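Local coordinates for protein HIAXHD3 (Humicola insolens, PDB 3ZXK) that probably removes arabinofuranose side chains from xylan, and is a family 43 arabinofuranosidase into which endo-xylanase activity has been engineered, at residues L88-Y100 with W110-V124. Residues are numbered along the deposited sequence; the frame is centred on the assembly and turned at random.
Sequences LRYRRSNDRFYWY and WTSPGGNALANNGEV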
loop_
_atom_site.group_PDB
_atom_site.type_symbol
_atom_site.label_atom_id
_atom_site.label_comp_id
_atom_site.label_asym_id
_atom_site.label_seq_id
_atom_site.Cartn_x
_atom_site.Cartn_y
_atom_site.Cartn_z
ATOM N N LEU A 88 8.505 5.080 -9.967
ATOM C CA LEU A 88 9.089 3.870 -10.553
ATOM C C LEU A 88 8.962 3.949 -12.062
ATOM O O LEU A 88 7.900 4.327 -12.571
ATOM C CB LEU A 88 8.314 2.636 -10.115
ATOM C CG LEU A 88 8.765 1.274 -10.647
ATOM C CD1 LEU A 88 10.092 0.927 -9.985
ATOM C CD2 LEU A 88 7.756 0.192 -10.299
ATOM N N ARG A 89 10.024 3.566 -12.775
ATOM C CA ARG A 89 9.971 3.405 -14.248
ATOM C C ARG A 89 10.893 2.285 -14.665
ATOM O O ARG A 89 11.816 1.935 -13.949
ATOM C CB ARG A 89 10.344 4.689 -15.032
ATOM C CG ARG A 89 9.405 5.896 -14.849
ATOM C CD ARG A 89 8.094 5.713 -15.612
ATOM N NE ARG A 89 7.055 6.668 -15.239
ATOM C CZ ARG A 89 6.771 7.806 -15.886
ATOM N NH1 ARG A 89 7.447 8.209 -16.977
ATOM N NH2 ARG A 89 5.795 8.567 -15.423
ATOM N N TYR A 90 10.636 1.725 -15.838
ATOM C CA TYR A 90 11.505 0.695 -16.390
ATOM C C TYR A 90 12.399 1.289 -17.488
ATOM O O TYR A 90 11.902 1.929 -18.432
ATOM C CB TYR A 90 10.633 -0.388 -17.006
ATOM C CG TYR A 90 11.394 -1.456 -17.732
ATOM C CD1 TYR A 90 12.230 -2.352 -17.048
ATOM C CD2 TYR A 90 11.254 -1.594 -19.107
ATOM C CE1 TYR A 90 12.917 -3.359 -17.732
ATOM C CE2 TYR A 90 11.940 -2.565 -19.804
ATOM C CZ TYR A 90 12.760 -3.459 -19.115
ATOM O OH TYR A 90 13.421 -4.443 -19.839
ATOM N N ARG A 91 13.701 1.069 -17.353
ATOM C CA ARG A 91 14.669 1.602 -18.301
ATOM C C ARG A 91 14.991 0.507 -19.292
ATOM O O ARG A 91 15.613 -0.493 -18.938
ATOM C CB ARG A 91 15.931 2.042 -17.566
ATOM C CG ARG A 91 16.772 3.012 -18.374
ATOM C CD ARG A 91 17.978 3.467 -17.583
ATOM N NE ARG A 91 18.583 4.635 -18.237
ATOM C CZ ARG A 91 19.631 5.298 -17.758
ATOM N NH1 ARG A 91 20.240 4.897 -16.630
ATOM N NH2 ARG A 91 20.088 6.362 -18.400
ATOM N N ARG A 92 14.579 0.707 -20.547
ATOM C CA ARG A 92 14.830 -0.297 -21.593
ATOM C C ARG A 92 16.312 -0.516 -21.884
ATOM O O ARG A 92 16.740 -1.657 -22.102
ATOM C CB ARG A 92 14.102 0.072 -22.888
ATOM C CG ARG A 92 12.638 -0.332 -22.886
ATOM C CD ARG A 92 11.801 0.421 -21.881
ATOM N NE ARG A 92 10.384 0.204 -22.192
ATOM C CZ ARG A 92 9.385 0.739 -21.511
ATOM N NH1 ARG A 92 9.641 1.490 -20.441
ATOM N NH2 ARG A 92 8.137 0.502 -21.890
ATOM N N SER A 93 17.099 0.556 -21.866
ATOM C CA SER A 93 18.495 0.451 -22.335
ATOM C C SER A 93 19.348 -0.514 -21.509
ATOM O O SER A 93 20.245 -1.162 -22.055
ATOM C CB SER A 93 19.155 1.817 -22.404
ATOM O OG SER A 93 19.239 2.373 -21.112
ATOM N N ASN A 94 19.052 -0.626 -20.213
ATOM C CA ASN A 94 19.773 -1.604 -19.402
ATOM C C ASN A 94 18.861 -2.604 -18.697
ATOM O O ASN A 94 19.296 -3.255 -17.753
ATOM C CB ASN A 94 20.716 -0.910 -18.396
ATOM C CG ASN A 94 19.959 -0.057 -17.408
ATOM O OD1 ASN A 94 18.748 0.123 -17.533
ATOM N ND2 ASN A 94 20.654 0.431 -16.408
ATOM N N ASP A 95 17.623 -2.773 -19.188
ATOM C CA ASP A 95 16.673 -3.738 -18.607
ATOM C C ASP A 95 16.616 -3.681 -17.067
ATOM O O ASP A 95 16.758 -4.700 -16.378
ATOM C CB ASP A 95 17.037 -5.165 -19.093
ATOM C CG ASP A 95 16.107 -6.253 -18.535
ATOM O OD1 ASP A 95 14.882 -6.033 -18.350
ATOM O OD2 ASP A 95 16.613 -7.355 -18.267
ATOM N N ARG A 96 16.394 -2.483 -16.543
ATOM C CA ARG A 96 16.437 -2.233 -15.114
ATOM C C ARG A 96 15.271 -1.356 -14.673
ATOM O O ARG A 96 14.971 -0.321 -15.307
ATOM C CB ARG A 96 17.780 -1.578 -14.753
ATOM C CG ARG A 96 17.970 -1.264 -13.277
ATOM C CD ARG A 96 19.435 -0.982 -12.962
ATOM N NE ARG A 96 20.277 -2.126 -13.305
ATOM C CZ ARG A 96 20.553 -3.153 -12.505
ATOM N NH1 ARG A 96 20.087 -3.197 -11.253
ATOM N NH2 ARG A 96 21.327 -4.131 -12.953
ATOM N N PHE A 97 14.623 -1.753 -13.584
ATOM C CA PHE A 97 13.615 -0.893 -12.935
ATOM C C PHE A 97 14.265 0.047 -11.917
ATOM O O PHE A 97 15.143 -0.379 -11.149
ATOM C CB PHE A 97 12.581 -1.748 -12.205
ATOM C CG PHE A 97 11.633 -2.506 -13.111
ATOM C CD1 PHE A 97 11.982 -3.774 -13.594
ATOM C CD2 PHE A 97 10.365 -1.999 -13.420
ATOM C CE1 PHE A 97 11.100 -4.490 -14.407
ATOM C CE2 PHE A 97 9.483 -2.718 -14.245
ATOM C CZ PHE A 97 9.851 -3.961 -14.728
ATOM N N TYR A 98 13.853 1.313 -11.942
ATOM C CA TYR A 98 14.355 2.320 -11.016
ATOM C C TYR A 98 13.222 2.856 -10.135
ATOM O O TYR A 98 12.268 3.480 -10.638
ATOM C CB TYR A 98 14.967 3.521 -11.737
ATOM C CG TYR A 98 16.253 3.269 -12.495
ATOM C CD1 TYR A 98 16.283 2.430 -13.622
ATOM C CD2 TYR A 98 17.440 3.889 -12.112
ATOM C CE1 TYR A 98 17.462 2.197 -14.325
ATOM C CE2 TYR A 98 18.622 3.674 -12.830
ATOM C CZ TYR A 98 18.636 2.807 -13.925
ATOM O OH TYR A 98 19.797 2.626 -14.638
ATOM N N TRP A 99 13.395 2.735 -8.829
ATOM C CA TRP A 99 12.454 3.273 -7.844
ATOM C C TRP A 99 13.152 4.384 -7.089
ATOM O O TRP A 99 14.221 4.161 -6.522
ATOM C CB TRP A 99 12.008 2.159 -6.858
ATOM C CG TRP A 99 11.076 2.698 -5.788
ATOM C CD1 TRP A 99 9.705 2.830 -5.884
ATOM C CD2 TRP A 99 11.436 3.276 -4.501
ATOM N NE1 TRP A 99 9.187 3.425 -4.757
ATOM C CE2 TRP A 99 10.187 3.715 -3.881
ATOM C CE3 TRP A 99 12.626 3.454 -3.811
ATOM C CZ2 TRP A 99 10.152 4.290 -2.616
ATOM C CZ3 TRP A 99 12.579 4.056 -2.545
ATOM C CH2 TRP A 99 11.368 4.459 -1.959
ATOM N N TYR A 100 12.568 5.577 -7.074
ATOM C CA TYR A 100 13.138 6.635 -6.236
ATOM C C TYR A 100 12.067 7.050 -5.235
ATOM O O TYR A 100 10.892 7.205 -5.617
ATOM C CB TYR A 100 13.492 7.880 -7.047
ATOM C CG TYR A 100 14.593 7.742 -8.067
ATOM C CD1 TYR A 100 14.342 7.214 -9.342
ATOM C CD2 TYR A 100 15.903 8.172 -7.764
ATOM C CE1 TYR A 100 15.371 7.104 -10.284
ATOM C CE2 TYR A 100 16.932 8.063 -8.703
ATOM C CZ TYR A 100 16.652 7.534 -9.955
ATOM O OH TYR A 100 17.652 7.412 -10.898
ATOM N N TRP A 110 16.365 2.475 -5.410
ATOM C CA TRP A 110 16.432 1.022 -5.398
ATOM C C TRP A 110 16.187 0.527 -6.795
ATOM O O TRP A 110 15.309 1.067 -7.500
ATOM C CB TRP A 110 15.364 0.455 -4.476
ATOM C CG TRP A 110 15.699 0.507 -3.010
ATOM C CD1 TRP A 110 15.679 1.620 -2.150
ATOM C CD2 TRP A 110 16.120 -0.627 -2.190
ATOM N NE1 TRP A 110 16.035 1.249 -0.881
ATOM C CE2 TRP A 110 16.320 -0.113 -0.843
ATOM C CE3 TRP A 110 16.346 -1.980 -2.440
ATOM C CZ2 TRP A 110 16.727 -0.941 0.208
ATOM C CZ3 TRP A 110 16.759 -2.807 -1.387
ATOM C CH2 TRP A 110 16.931 -2.301 -0.087
ATOM N N THR A 111 16.993 -0.439 -7.257
ATOM C CA THR A 111 16.811 -0.941 -8.626
ATOM C C THR A 111 16.733 -2.456 -8.658
ATOM O O THR A 111 17.221 -3.128 -7.765
ATOM C CB THR A 111 17.930 -0.499 -9.597
ATOM O OG1 THR A 111 19.167 -1.042 -9.152
ATOM C CG2 THR A 111 18.043 1.044 -9.674
ATOM N N SER A 112 16.129 -2.983 -9.714
ATOM C CA SER A 112 16.104 -4.419 -9.969
ATOM C C SER A 112 16.261 -4.681 -11.455
ATOM O O SER A 112 15.704 -3.951 -12.265
ATOM C CB SER A 112 14.759 -5.023 -9.515
ATOM O OG SER A 112 14.665 -6.406 -9.908
ATOM N N PRO A 113 16.950 -5.777 -11.818
ATOM C CA PRO A 113 16.907 -6.175 -13.227
ATOM C C PRO A 113 15.474 -6.575 -13.626
ATOM O O PRO A 113 14.649 -6.871 -12.759
ATOM C CB PRO A 113 17.839 -7.394 -13.257
ATOM C CG PRO A 113 17.719 -7.994 -11.907
ATOM C CD PRO A 113 17.673 -6.777 -10.998
ATOM N N GLY A 114 15.188 -6.566 -14.930
ATOM C CA GLY A 114 13.861 -6.901 -15.448
ATOM C C GLY A 114 13.712 -8.231 -16.140
ATOM O O GLY A 114 12.672 -8.494 -16.749
ATOM N N GLY A 115 14.724 -9.097 -16.041
ATOM C CA GLY A 115 14.635 -10.427 -16.645
ATOM C C GLY A 115 14.418 -10.370 -18.150
ATOM O O GLY A 115 13.811 -11.286 -18.735
ATOM N N ASN A 116 14.927 -9.312 -18.790
ATOM C CA ASN A 116 14.768 -9.120 -20.251
ATOM C C ASN A 116 13.309 -8.826 -20.628
ATOM O O ASN A 116 12.808 -9.270 -21.666
ATOM C CB ASN A 116 15.342 -10.327 -21.044
ATOM C CG ASN A 116 15.697 -9.989 -22.488
ATOM O OD1 ASN A 116 15.991 -8.852 -22.813
ATOM N ND2 ASN A 116 15.675 -10.998 -23.355
ATOM N N ALA A 117 12.640 -8.050 -19.781
ATOM C CA ALA A 117 11.235 -7.717 -20.007
ATOM C C ALA A 117 10.964 -7.058 -21.369
ATOM O O ALA A 117 9.976 -7.386 -22.005
ATOM C CB ALA A 117 10.729 -6.836 -18.886
ATOM N N LEU A 118 11.844 -6.149 -21.810
ATOM C CA LEU A 118 11.625 -5.387 -23.059
ATOM C C LEU A 118 11.488 -6.307 -24.250
ATOM O O LEU A 118 10.898 -5.918 -25.268
ATOM C CB LEU A 118 12.756 -4.381 -23.335
ATOM C CG LEU A 118 14.106 -4.872 -23.887
ATOM C CD1 LEU A 118 14.941 -3.687 -24.375
ATOM C CD2 LEU A 118 14.861 -5.728 -22.853
ATOM N N ALA A 119 12.021 -7.520 -24.108
ATOM C CA ALA A 119 12.055 -8.518 -25.184
ATOM C C ALA A 119 10.986 -9.604 -25.049
ATOM O O ALA A 119 10.841 -10.452 -25.930
ATOM C CB ALA A 119 13.439 -9.163 -25.258
ATOM N N ASN A 120 10.258 -9.590 -23.937
ATOM C CA ASN A 120 9.264 -10.626 -23.640
ATOM C C ASN A 120 7.919 -9.977 -23.345
ATOM O O ASN A 120 7.222 -10.375 -22.406
ATOM C CB ASN A 120 9.697 -11.476 -22.447
ATOM C CG ASN A 120 10.899 -12.345 -22.752
ATOM O OD1 ASN A 120 10.763 -13.385 -23.382
ATOM N ND2 ASN A 120 12.079 -11.924 -22.308
ATOM N N ASN A 121 7.586 -8.955 -24.141
ATOM C CA ASN A 121 6.311 -8.215 -24.046
ATOM C C ASN A 121 5.996 -7.726 -22.646
ATOM O O ASN A 121 4.830 -7.615 -22.247
ATOM C CB ASN A 121 5.160 -9.057 -24.580
ATOM C CG ASN A 121 5.434 -9.588 -25.966
ATOM O OD1 ASN A 121 5.450 -10.789 -26.172
ATOM N ND2 ASN A 121 5.685 -8.693 -26.908
ATOM N N GLY A 122 7.058 -7.446 -21.898
ATOM C CA GLY A 122 6.953 -6.775 -20.600
ATOM C C GLY A 122 6.867 -7.684 -19.389
ATOM O O GLY A 122 6.807 -7.197 -18.283
ATOM N N GLU A 123 6.897 -8.999 -19.607
ATOM C CA GLU A 123 6.863 -9.979 -18.523
ATOM C C GLU A 123 8.188 -10.020 -17.766
ATOM O O GLU A 123 9.241 -10.040 -18.389
ATOM C CB GLU A 123 6.649 -11.388 -19.102
ATOM C CG GLU A 123 5.366 -11.522 -19.887
ATOM C CD GLU A 123 4.183 -11.738 -18.986
ATOM O OE1 GLU A 123 4.388 -11.797 -17.754
ATOM O OE2 GLU A 123 3.056 -11.844 -19.508
ATOM N N VAL A 124 8.132 -10.038 -16.438
ATOM C CA VAL A 124 9.315 -10.275 -15.630
ATOM C C VAL A 124 9.116 -11.628 -14.930
ATOM O O VAL A 124 8.110 -11.816 -14.206
ATOM C CB VAL A 124 9.488 -9.178 -14.565
ATOM C CG1 VAL A 124 10.710 -9.441 -13.690
ATOM C CG2 VAL A 124 9.552 -7.799 -15.199
#
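Ser112 O, the CA of Gly114 and CG2 of Val124 line the edge of the Phe97 ring, while Tyr90 CD1 sits over the centre of one face, 3.5 Å above the ring plane. On the other side of the sheet the Tyr98 ring takes the Thr111 methyl over a face, a CH-pi contact with CG2 4.1 Å from the ring centroid. Both rings stand on the antiparallel hairpin of strands 96-103 and 106-113, inner strands of one four-stranded blade of the family 43 beta-propeller. Paired backbone bonds at Phe97-Ser112 and Trp99-Trp110 zip it together. Beyond Pro113 the chain loops round Asp95, whose CG lies anti to its backbone N (chi1 180°), bringing the carboxylate to the loop amides. Asn116 N meets Asp95 OD2 at 2.6 Å, on the syn side but tilted from the carboxylate plane; Ala117 N reaches OD1 more weakly. Tyr90 OH donates to that same OD1 on the anti side, also tilted out of the plane, while Phe23 and Val25 of strand 21-25 pack on the tyrosine. A phenylalanine in place of Tyr90 would probably leave Leu118 N without its acceptor and Asp95 less firmly oriented. As built, Leu118 N donates to Tyr90 OH at 3.0 Å.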